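Local coordinates for nicotinate phosphoribosyltransferase (Saccharomyces cerevisiae, PDB 1VLP), which catalyses the ATP-dependent synthesis of nicotinate ribonucleotide from nicotinate and phosphoribosyl diphosphate, the first step from nicotinic acid to NAD, at residues 28-33 and 90-95; 154-159 and 381-386; 307-312 and 403-408. All coordinates share one frame; numbering follows the deposited sequence. Where two conformers were deposited one is given.

Contact 1. Residues 28-33 and 90-95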
loop_
_atom_site.group_PDB
_atom_site.type_symbol
_atom_site.label_atom_id
_atom_site.label_comp_id
_atom_site.label_asym_id
_atom_site.label_seq_id
_atom_site.Cartn_x
_atom_site.Cartn_y
_atom_site.Cartn_z
ATOM N N LYS A 28 2.253 -5.533 -3.579
ATOM C CA LYS A 28 3.677 -5.895 -3.503
ATOM C C LYS A 28 4.060 -7.069 -4.395
ATOM O O LYS A 28 5.108 -7.061 -5.030
ATOM C CB LYS A 28 4.138 -6.091 -2.042
ATOM C CG LYS A 28 4.054 -4.824 -1.205
ATOM C CD LYS A 28 5.357 -3.982 -1.098
ATOM C CE LYS A 28 5.869 -3.279 -2.335
ATOM N NZ LYS A 28 7.019 -2.384 -1.926
ATOM N N ILE A 29 3.195 -8.074 -4.487
ATOM C CA ILE A 29 3.415 -9.198 -5.352
ATOM C C ILE A 29 3.293 -8.860 -6.815
ATOM O O ILE A 29 4.078 -9.325 -7.624
ATOM C CB ILE A 29 2.484 -10.384 -4.908
ATOM C CG1 ILE A 29 2.860 -10.836 -3.481
ATOM C CG2 ILE A 29 2.525 -11.583 -5.868
ATOM C CD1 ILE A 29 4.308 -11.345 -3.312
ATOM N N THR A 30 2.308 -8.059 -7.185
ATOM C CA THR A 30 2.203 -7.648 -8.610
ATOM C C THR A 30 3.401 -6.762 -9.001
ATOM O O THR A 30 3.991 -6.995 -10.071
ATOM C CB THR A 30 0.859 -6.998 -8.939
ATOM O OG1 THR A 30 0.598 -5.916 -8.047
ATOM C CG2 THR A 30 -0.255 -8.029 -8.828
HETATM N N MSE A 31 3.819 -5.822 -8.154
HETATM C CA MSE A 31 5.054 -5.108 -8.399
HETATM C C MSE A 31 6.263 -6.004 -8.520
HETATM O O MSE A 31 7.072 -5.837 -9.396
HETATM C CB MSE A 31 5.343 -4.148 -7.228
HETATM C CG MSE A 31 4.578 -2.863 -7.211
HETATM SE SE MSE A 31 5.233 -1.744 -8.704
HETATM C CE MSE A 31 6.955 -1.487 -8.203
ATOM N N HIS A 32 6.345 -6.984 -7.626
ATOM C CA HIS A 32 7.450 -7.945 -7.657
ATOM C C HIS A 32 7.511 -8.641 -9.037
ATOM O O HIS A 32 8.553 -8.789 -9.654
ATOM C CB HIS A 32 7.262 -8.975 -6.531
ATOM C CG HIS A 32 8.461 -9.848 -6.320
ATOM N ND1 HIS A 32 8.369 -11.111 -5.748
ATOM C CD2 HIS A 32 9.781 -9.649 -6.589
ATOM C CE1 HIS A 32 9.590 -11.630 -5.661
ATOM N NE2 HIS A 32 10.456 -10.782 -6.199
ATOM N N ALA A 33 6.350 -9.108 -9.497
ATOM C CA ALA A 33 6.237 -9.723 -10.838
ATOM C C ALA A 33 6.617 -8.744 -11.924
ATOM O O ALA A 33 7.357 -9.095 -12.836
ATOM C CB ALA A 33 4.862 -10.246 -11.068
ATOM N N PRO A 90 -4.292 -15.031 -11.760
ATOM C CA PRO A 90 -3.898 -15.936 -12.818
ATOM C C PRO A 90 -3.034 -15.307 -13.897
ATOM O O PRO A 90 -2.359 -16.021 -14.607
ATOM C CB PRO A 90 -5.253 -16.422 -13.407
ATOM C CG PRO A 90 -6.183 -15.372 -13.072
ATOM C CD PRO A 90 -5.749 -14.810 -11.773
ATOM N N TYR A 91 -3.038 -13.979 -13.970
ATOM C CA TYR A 91 -2.253 -13.224 -14.926
ATOM C C TYR A 91 -0.825 -12.970 -14.486
ATOM O O TYR A 91 -0.063 -12.374 -15.221
ATOM C CB TYR A 91 -2.970 -11.900 -15.258
ATOM C CG TYR A 91 -3.369 -11.063 -14.063
ATOM C CD1 TYR A 91 -2.481 -10.136 -13.506
ATOM C CD2 TYR A 91 -4.630 -11.205 -13.480
ATOM C CE1 TYR A 91 -2.834 -9.375 -12.417
ATOM C CE2 TYR A 91 -4.993 -10.444 -12.391
ATOM C CZ TYR A 91 -4.088 -9.544 -11.861
ATOM O OH TYR A 91 -4.455 -8.789 -10.772
ATOM N N LEU A 92 -0.422 -13.407 -13.283
ATOM C CA LEU A 92 1.015 -13.402 -12.963
ATOM C C LEU A 92 1.736 -14.224 -14.010
ATOM O O LEU A 92 1.292 -15.328 -14.338
ATOM C CB LEU A 92 1.313 -13.997 -11.588
ATOM C CG LEU A 92 0.778 -13.217 -10.398
ATOM C CD1 LEU A 92 1.017 -13.995 -9.078
ATOM C CD2 LEU A 92 1.432 -11.859 -10.310
ATOM N N PRO A 93 2.825 -13.689 -14.571
ATOM C CA PRO A 93 3.552 -14.460 -15.563
ATOM C C PRO A 93 4.087 -15.802 -15.057
ATOM O O PRO A 93 4.572 -15.924 -13.927
ATOM C CB PRO A 93 4.701 -13.542 -16.000
ATOM C CG PRO A 93 4.350 -12.197 -15.503
ATOM C CD PRO A 93 3.382 -12.333 -14.382
ATOM N N SER A 94 4.038 -16.788 -15.950
ATOM C CA SER A 94 4.611 -18.090 -15.684
ATOM C C SER A 94 6.020 -18.080 -15.117
ATOM O O SER A 94 6.332 -18.815 -14.156
ATOM C CB SER A 94 4.574 -18.928 -16.982
ATOM O OG SER A 94 3.228 -19.282 -17.181
ATOM N N ALA A 95 6.863 -17.237 -15.700
ATOM C CA ALA A 95 8.260 -17.180 -15.325
ATOM C C ALA A 95 8.486 -16.628 -13.916
ATOM O O ALA A 95 9.448 -17.011 -13.253
ATOM C CB ALA A 95 9.034 -16.375 -16.338
#

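Contact 2. Residues 154-159 and 381-386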
loop_
_atom_site.group_PDB
_atom_site.type_symbol
_atom_site.label_atom_id
_atom_site.label_comp_id
_atom_site.label_asym_id
_atom_site.label_seq_id
_atom_site.Cartn_x
_atom_site.Cartn_y
_atom_site.Cartn_z
ATOM N N ALA A 154 6.035 -3.666 17.103
ATOM C CA ALA A 154 7.106 -3.436 18.102
ATOM C C ALA A 154 6.772 -2.242 19.011
ATOM O O ALA A 154 6.837 -2.336 20.227
ATOM C CB ALA A 154 8.439 -3.225 17.416
ATOM N N TYR A 155 6.382 -1.136 18.375
ATOM C CA TYR A 155 6.122 0.111 19.082
ATOM C C TYR A 155 4.988 -0.123 20.102
ATOM O O TYR A 155 5.112 0.247 21.284
ATOM C CB TYR A 155 5.782 1.271 18.097
ATOM C CG TYR A 155 5.604 2.569 18.814
ATOM C CD1 TYR A 155 6.741 3.357 19.191
ATOM C CD2 TYR A 155 4.346 2.995 19.215
ATOM C CE1 TYR A 155 6.604 4.534 19.913
ATOM C CE2 TYR A 155 4.201 4.170 19.973
ATOM C CZ TYR A 155 5.347 4.928 20.315
ATOM O OH TYR A 155 5.186 6.104 21.067
ATOM N N PHE A 156 3.895 -0.780 19.673
ATOM C CA PHE A 156 2.737 -0.998 20.550
ATOM C C PHE A 156 2.850 -2.164 21.506
ATOM O O PHE A 156 2.055 -2.287 22.394
ATOM C CB PHE A 156 1.447 -1.003 19.752
ATOM C CG PHE A 156 1.145 0.356 19.205
ATOM C CD1 PHE A 156 0.735 1.381 20.074
ATOM C CD2 PHE A 156 1.374 0.664 17.877
ATOM C CE1 PHE A 156 0.492 2.682 19.600
ATOM C CE2 PHE A 156 1.119 1.941 17.400
ATOM C CZ PHE A 156 0.686 2.938 18.260
ATOM N N LYS A 157 3.851 -2.991 21.281
ATOM C CA LYS A 157 4.190 -4.092 22.187
ATOM C C LYS A 157 5.112 -3.665 23.319
ATOM O O LYS A 157 4.964 -4.124 24.465
ATOM C CB LYS A 157 4.851 -5.214 21.352
ATOM C CG LYS A 157 4.869 -6.583 21.951
ATOM C CD LYS A 157 5.509 -7.607 20.931
ATOM C CE LYS A 157 5.453 -9.031 21.466
ATOM N NZ LYS A 157 4.046 -9.545 21.581
ATOM N N PHE A 158 6.125 -2.861 22.983
ATOM C CA PHE A 158 7.223 -2.515 23.901
ATOM C C PHE A 158 7.249 -1.063 24.368
ATOM O O PHE A 158 7.795 -0.781 25.449
ATOM C CB PHE A 158 8.567 -2.874 23.259
ATOM C CG PHE A 158 8.686 -4.322 22.965
ATOM C CD1 PHE A 158 8.725 -5.252 24.022
ATOM C CD2 PHE A 158 8.646 -4.785 21.661
ATOM C CE1 PHE A 158 8.764 -6.625 23.773
ATOM C CE2 PHE A 158 8.704 -6.158 21.388
ATOM C CZ PHE A 158 8.765 -7.080 22.440
ATOM N N VAL A 159 6.731 -0.148 23.564
ATOM C CA VAL A 159 6.854 1.275 23.871
ATOM C C VAL A 159 5.563 1.877 24.463
ATOM O O VAL A 159 5.620 2.432 25.581
ATOM C CB VAL A 159 7.372 2.106 22.662
ATOM C CG1 VAL A 159 7.601 3.577 23.026
ATOM C CG2 VAL A 159 8.638 1.492 22.123
ATOM N N VAL A 381 -9.658 9.296 24.979
ATOM C CA VAL A 381 -8.501 9.823 24.263
ATOM C C VAL A 381 -7.953 8.811 23.229
ATOM O O VAL A 381 -7.841 7.632 23.485
ATOM C CB VAL A 381 -7.403 10.237 25.247
ATOM C CG1 VAL A 381 -6.123 10.687 24.531
ATOM C CG2 VAL A 381 -7.936 11.375 26.188
ATOM N N LYS A 382 -7.638 9.315 22.052
ATOM C CA LYS A 382 -7.009 8.520 20.989
ATOM C C LYS A 382 -5.613 8.023 21.401
ATOM O O LYS A 382 -4.783 8.766 22.008
ATOM C CB LYS A 382 -6.875 9.375 19.724
ATOM C CG LYS A 382 -6.580 8.606 18.470
ATOM C CD LYS A 382 -6.333 9.517 17.285
ATOM C CE LYS A 382 -6.093 8.722 16.013
ATOM N NZ LYS A 382 -6.966 7.488 15.908
ATOM N N SER A 383 -5.341 6.765 21.068
ATOM C CA SER A 383 -4.005 6.249 21.120
ATOM C C SER A 383 -3.436 6.436 19.725
ATOM O O SER A 383 -3.823 5.734 18.797
ATOM C CB SER A 383 -3.971 4.770 21.510
ATOM O OG SER A 383 -2.668 4.267 21.450
ATOM N N GLU A 384 -2.500 7.358 19.588
ATOM C CA GLU A 384 -2.042 7.742 18.284
ATOM C C GLU A 384 -1.244 6.627 17.594
ATOM O O GLU A 384 -0.364 6.072 18.209
ATOM C CB GLU A 384 -1.177 8.970 18.424
ATOM C CG GLU A 384 -1.953 10.153 18.966
ATOM C CD GLU A 384 -2.709 10.909 17.893
ATOM O OE1 GLU A 384 -3.114 10.301 16.871
ATOM O OE2 GLU A 384 -2.900 12.125 18.090
ATOM N N PRO A 385 -1.541 6.330 16.315
ATOM C CA PRO A 385 -0.646 5.445 15.519
ATOM C C PRO A 385 0.725 6.034 15.231
ATOM O O PRO A 385 0.933 7.262 15.290
ATOM C CB PRO A 385 -1.371 5.304 14.169
ATOM C CG PRO A 385 -2.745 5.631 14.436
ATOM C CD PRO A 385 -2.675 6.739 15.484
ATOM N N LEU A 386 1.661 5.153 14.942
ATOM C CA LEU A 386 2.977 5.547 14.478
ATOM C C LEU A 386 2.857 5.858 12.998
ATOM O O LEU A 386 2.412 4.988 12.243
ATOM C CB LEU A 386 3.923 4.361 14.722
ATOM C CG LEU A 386 5.402 4.545 14.585
ATOM C CD1 LEU A 386 5.908 5.585 15.598
ATOM C CD2 LEU A 386 6.078 3.179 14.796
#

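Contact 3. Residues 307-312 and 403-408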
loop_
_atom_site.group_PDB
_atom_site.type_symbol
_atom_site.label_atom_id
_atom_site.label_comp_id
_atom_site.label_asym_id
_atom_site.label_seq_id
_atom_site.Cartn_x
_atom_site.Cartn_y
_atom_site.Cartn_z
ATOM N N GLN A 307 -7.539 7.340 -6.580
ATOM C CA GLN A 307 -7.341 8.671 -6.000
ATOM C C GLN A 307 -6.574 8.505 -4.650
ATOM O O GLN A 307 -7.020 7.789 -3.768
ATOM C CB GLN A 307 -8.665 9.372 -5.824
ATOM C CG GLN A 307 -8.592 10.818 -5.301
ATOM C CD GLN A 307 -8.443 10.924 -3.817
ATOM O OE1 GLN A 307 -9.175 10.267 -3.047
ATOM N NE2 GLN A 307 -7.538 11.803 -3.382
ATOM N N ASP A 308 -5.405 9.122 -4.549
ATOM C CA ASP A 308 -4.510 8.912 -3.440
ATOM C C ASP A 308 -3.974 10.204 -2.818
ATOM O O ASP A 308 -3.266 10.125 -1.795
ATOM C CB ASP A 308 -3.330 8.075 -3.925
ATOM C CG ASP A 308 -2.586 7.376 -2.787
ATOM O OD1 ASP A 308 -3.244 6.833 -1.860
ATOM O OD2 ASP A 308 -1.339 7.365 -2.868
ATOM N N SER A 309 -4.214 11.352 -3.452
ATOM C CA SER A 309 -3.822 12.638 -2.884
ATOM C C SER A 309 -4.653 13.795 -3.395
ATOM O O SER A 309 -5.418 13.683 -4.356
ATOM C CB SER A 309 -2.362 12.965 -3.185
ATOM O OG SER A 309 -2.147 13.204 -4.569
ATOM N N GLY A 310 -4.491 14.941 -2.746
ATOM C CA GLY A 310 -5.227 16.118 -3.138
ATOM C C GLY A 310 -6.641 16.073 -2.633
ATOM O O GLY A 310 -7.000 15.232 -1.835
ATOM N N ASP A 311 -7.462 16.976 -3.126
ATOM C CA ASP A 311 -8.875 17.038 -2.744
ATOM C C ASP A 311 -9.721 16.050 -3.546
ATOM O O ASP A 311 -9.784 16.153 -4.790
ATOM C CB ASP A 311 -9.406 18.445 -2.954
ATOM C CG ASP A 311 -10.824 18.592 -2.431
ATOM O OD1 ASP A 311 -11.751 18.314 -3.190
ATOM O OD2 ASP A 311 -11.015 18.923 -1.237
ATOM N N PRO A 312 -10.330 15.081 -2.875
ATOM C CA PRO A 312 -11.037 14.023 -3.599
ATOM C C PRO A 312 -12.216 14.496 -4.469
ATOM O O PRO A 312 -12.449 13.919 -5.535
ATOM C CB PRO A 312 -11.538 13.097 -2.488
ATOM C CG PRO A 312 -10.541 13.347 -1.354
ATOM C CD PRO A 312 -10.307 14.821 -1.415
ATOM N N ILE A 403 5.563 13.902 -7.019
ATOM C CA ILE A 403 5.041 15.255 -7.027
ATOM C C ILE A 403 3.724 15.256 -6.256
ATOM O O ILE A 403 3.536 16.083 -5.356
ATOM C CB ILE A 403 4.889 15.821 -8.460
ATOM C CG1 ILE A 403 6.279 16.048 -9.069
ATOM C CG2 ILE A 403 4.097 17.127 -8.438
ATOM C CD1 ILE A 403 6.270 16.276 -10.514
ATOM N N SER A 404 2.844 14.298 -6.574
ATOM C CA SER A 404 1.478 14.188 -6.019
ATOM C C SER A 404 0.607 15.311 -6.575
ATOM O O SER A 404 1.066 16.132 -7.334
ATOM C CB SER A 404 1.412 14.196 -4.479
ATOM O OG SER A 404 1.236 15.499 -3.973
ATOM N N ASP A 405 -0.680 15.284 -6.213
ATOM C CA ASP A 405 -1.652 16.326 -6.593
ATOM C C ASP A 405 -1.791 17.416 -5.506
ATOM O O ASP A 405 -2.458 18.425 -5.725
ATOM C CB ASP A 405 -3.018 15.680 -6.875
ATOM C CG ASP A 405 -3.150 15.138 -8.315
ATOM O OD1 ASP A 405 -2.331 15.480 -9.170
ATOM O OD2 ASP A 405 -4.129 14.402 -8.565
ATOM N N ASN A 406 -1.139 17.222 -4.366
ATOM C CA ASN A 406 -0.998 18.275 -3.338
ATOM C C ASN A 406 0.302 18.956 -3.731
ATOM O O ASN A 406 1.372 18.555 -3.281
ATOM C CB ASN A 406 -0.933 17.613 -1.960
ATOM C CG ASN A 406 -1.228 18.567 -0.814
ATOM O OD1 ASN A 406 -0.896 19.748 -0.857
ATOM N ND2 ASN A 406 -1.860 18.038 0.231
ATOM N N LEU A 407 0.194 19.923 -4.645
ATOM C CA LEU A 407 1.304 20.382 -5.528
ATOM C C LEU A 407 2.609 20.903 -4.898
ATOM O O LEU A 407 3.697 20.740 -5.491
ATOM N N GLY A 408 2.486 21.552 -3.732
ATOM C CA GLY A 408 3.639 21.966 -2.933
ATOM C C GLY A 408 3.951 21.018 -1.784
ATOM O O GLY A 408 4.699 21.372 -0.858
HETATM O O HOH W 1 -6.036 14.951 -6.619
HETATM O O HOH W 2 -2.767 15.365 -0.451
#

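Contact 1. Residues 28-33 and 90-95
L92 lies against one face of helix 26-38, on the side formed by I29, T30 and A33. This is loop-to-helix packing within the NAPRTase N-terminal domain, and it is apolar, with no hydrogen bond between the two segments. The loop residues lead straight into helix 94-101, and P93 holds its N-cap position. L92 has CG anti to its own carbonyl carbon (chi1 -66°), and its two methyls divide the work. CD2 meets A33 CB at 3.9 Å. CD1 goes to I29, where it lies 4.3 Å from CG2. The methyl of T30 is a looser neighbour, with CG2 4.4 Å from L92 CD2. The CA-CB bond of A33 points at the loop. Its methyl therefore meets both the leucine and the proline ring.

Helix 94-101 itself and helix 260-272 cover the rest. Y96 of the former touches I29 and A33, and its OH bonds to H32 ND1. F272 of the latter packs on A33 and P93. T30 is near Y27, a nicotinate-binding residue by similarity, and its OG1 is bonded to Y27 O. The proline ring meets A33 through its CD, 4.2 Å from A33 CB.

Contact 2. Residues 154-159 and 381-386
Helix 144-159 brings Y155 and F156 up to the extended run 383-386, with the CA atoms of Y155 and L386 7.8 Å apart. The helix carries a wider pi-type turn at 155-159. The run links the small antiparallel pair 373-374/382-383 to strand 388-395 of the five-stranded antiparallel sheet. The contact thus joins a helix to a connection in the later, NAPRTase family part of the chain.

F156 reaches the run with the edge of its ring. Its CZ lies 3.3 Å from E384 O, which sits in the ring plane. P385 CA and L386 N are also at this edge, near the ring plane, with CZ 3.9 Å from P385 CA. The main chain, more than the side chains, therefore meets the phenyl group. One face of the same ring is covered within the helix, where Y155 CD2 stands over its centre. R195 ties the two sides together, by a cation-pi contact with F156 and a hydrogen bond to S383 OG. W163 adds an edge-to-face ring contact to F156. P385 lies near T367, inferred to bind phosphoribosyl diphosphate.

Y155 has CG anti to its backbone N (chi1 -176°), which puts CG 4.1 Å from L386 CD2. The two side chains cross obliquely. L386 CD2 touches Y155 CB at 3.8 Å. The tyrosine ring lies between two aliphatic groups. V159 CB is over one face, offset toward the rim and 3.7 Å above the Y155 plane. L386 CD1 is over the opposite face, also offset and 4.3 Å above that Y155 plane.

Contact 3. Residues 307-312 and 403-408
S309 and D405 join two loops of the type II phosphoribosyltransferase fold by a hydrogen bond. Loop 307-312 links parallel strand 304-307 to helix 312-326, so it follows the C-terminal end of that strand. Loop 403-408 precedes helix 414-423.

The direct bond runs from D405 N to S309 OG, 3.0 Å long and nearly straight at 164°. With chi1 at 68°, S309 OG sits between its own backbone N and carbonyl carbon, a torsion that brings it to D405 N. The same OG is bonded to D283 OD2, so the hydroxyl has a partner on each of two other loops.

Bonds within each loop hold its shape. S404 OG accepts from N406 N at 3.0 Å, which makes an ST turn. It donates to I403 O, on a lone pair in the carbonyl plane. An alanine here would remove OG, and N406 N would probably lose its partner in the turn and I403 O one of its donors. In the other loop, Q307 NE2 makes a weak bond to S309 O, and D311 is the N-cap of helix 312-326.

Other van der Waals contact is slight. S309 OG lies 3.5 Å from D405 CB. G310 has a positive phi of 78°, and a CB on it would come tightly against D405 CB.

The contact lies beside the probable active site. R306 binds nicotinate by similarity, and D308 OD2 is bonded to NE2 of H244, the phosphorylated histidine by similarity, unmodified here.

Two waters complete the junction. One accepts from both G310 N and N406 ND2. The other donates to S309 O at 2.7 Å and to D405 OD2 at 2.8 Å; OD2 also bonds to T287 OG1.

From the N terminus, contact 1 comes first. It closes a loop of 56 residues that begins and ends in the N-terminal domain, joining helix 26-38 to the loop that leads into helix 94-101. This loop is complete before the others open. Contact 2 starts on helix 144-159 and closes 221 residues later, just before strand 388-395. Contact 3 opens inside that span, after strand 304-307, and closes beyond it at 403-408. Contacts 2 and 3 therefore cross. Contact 2 ties the helix to the later part of the chain, and contact 3 joins two loops there. None of the three touch; contacts 1 and 2 have centres about 34 Å apart.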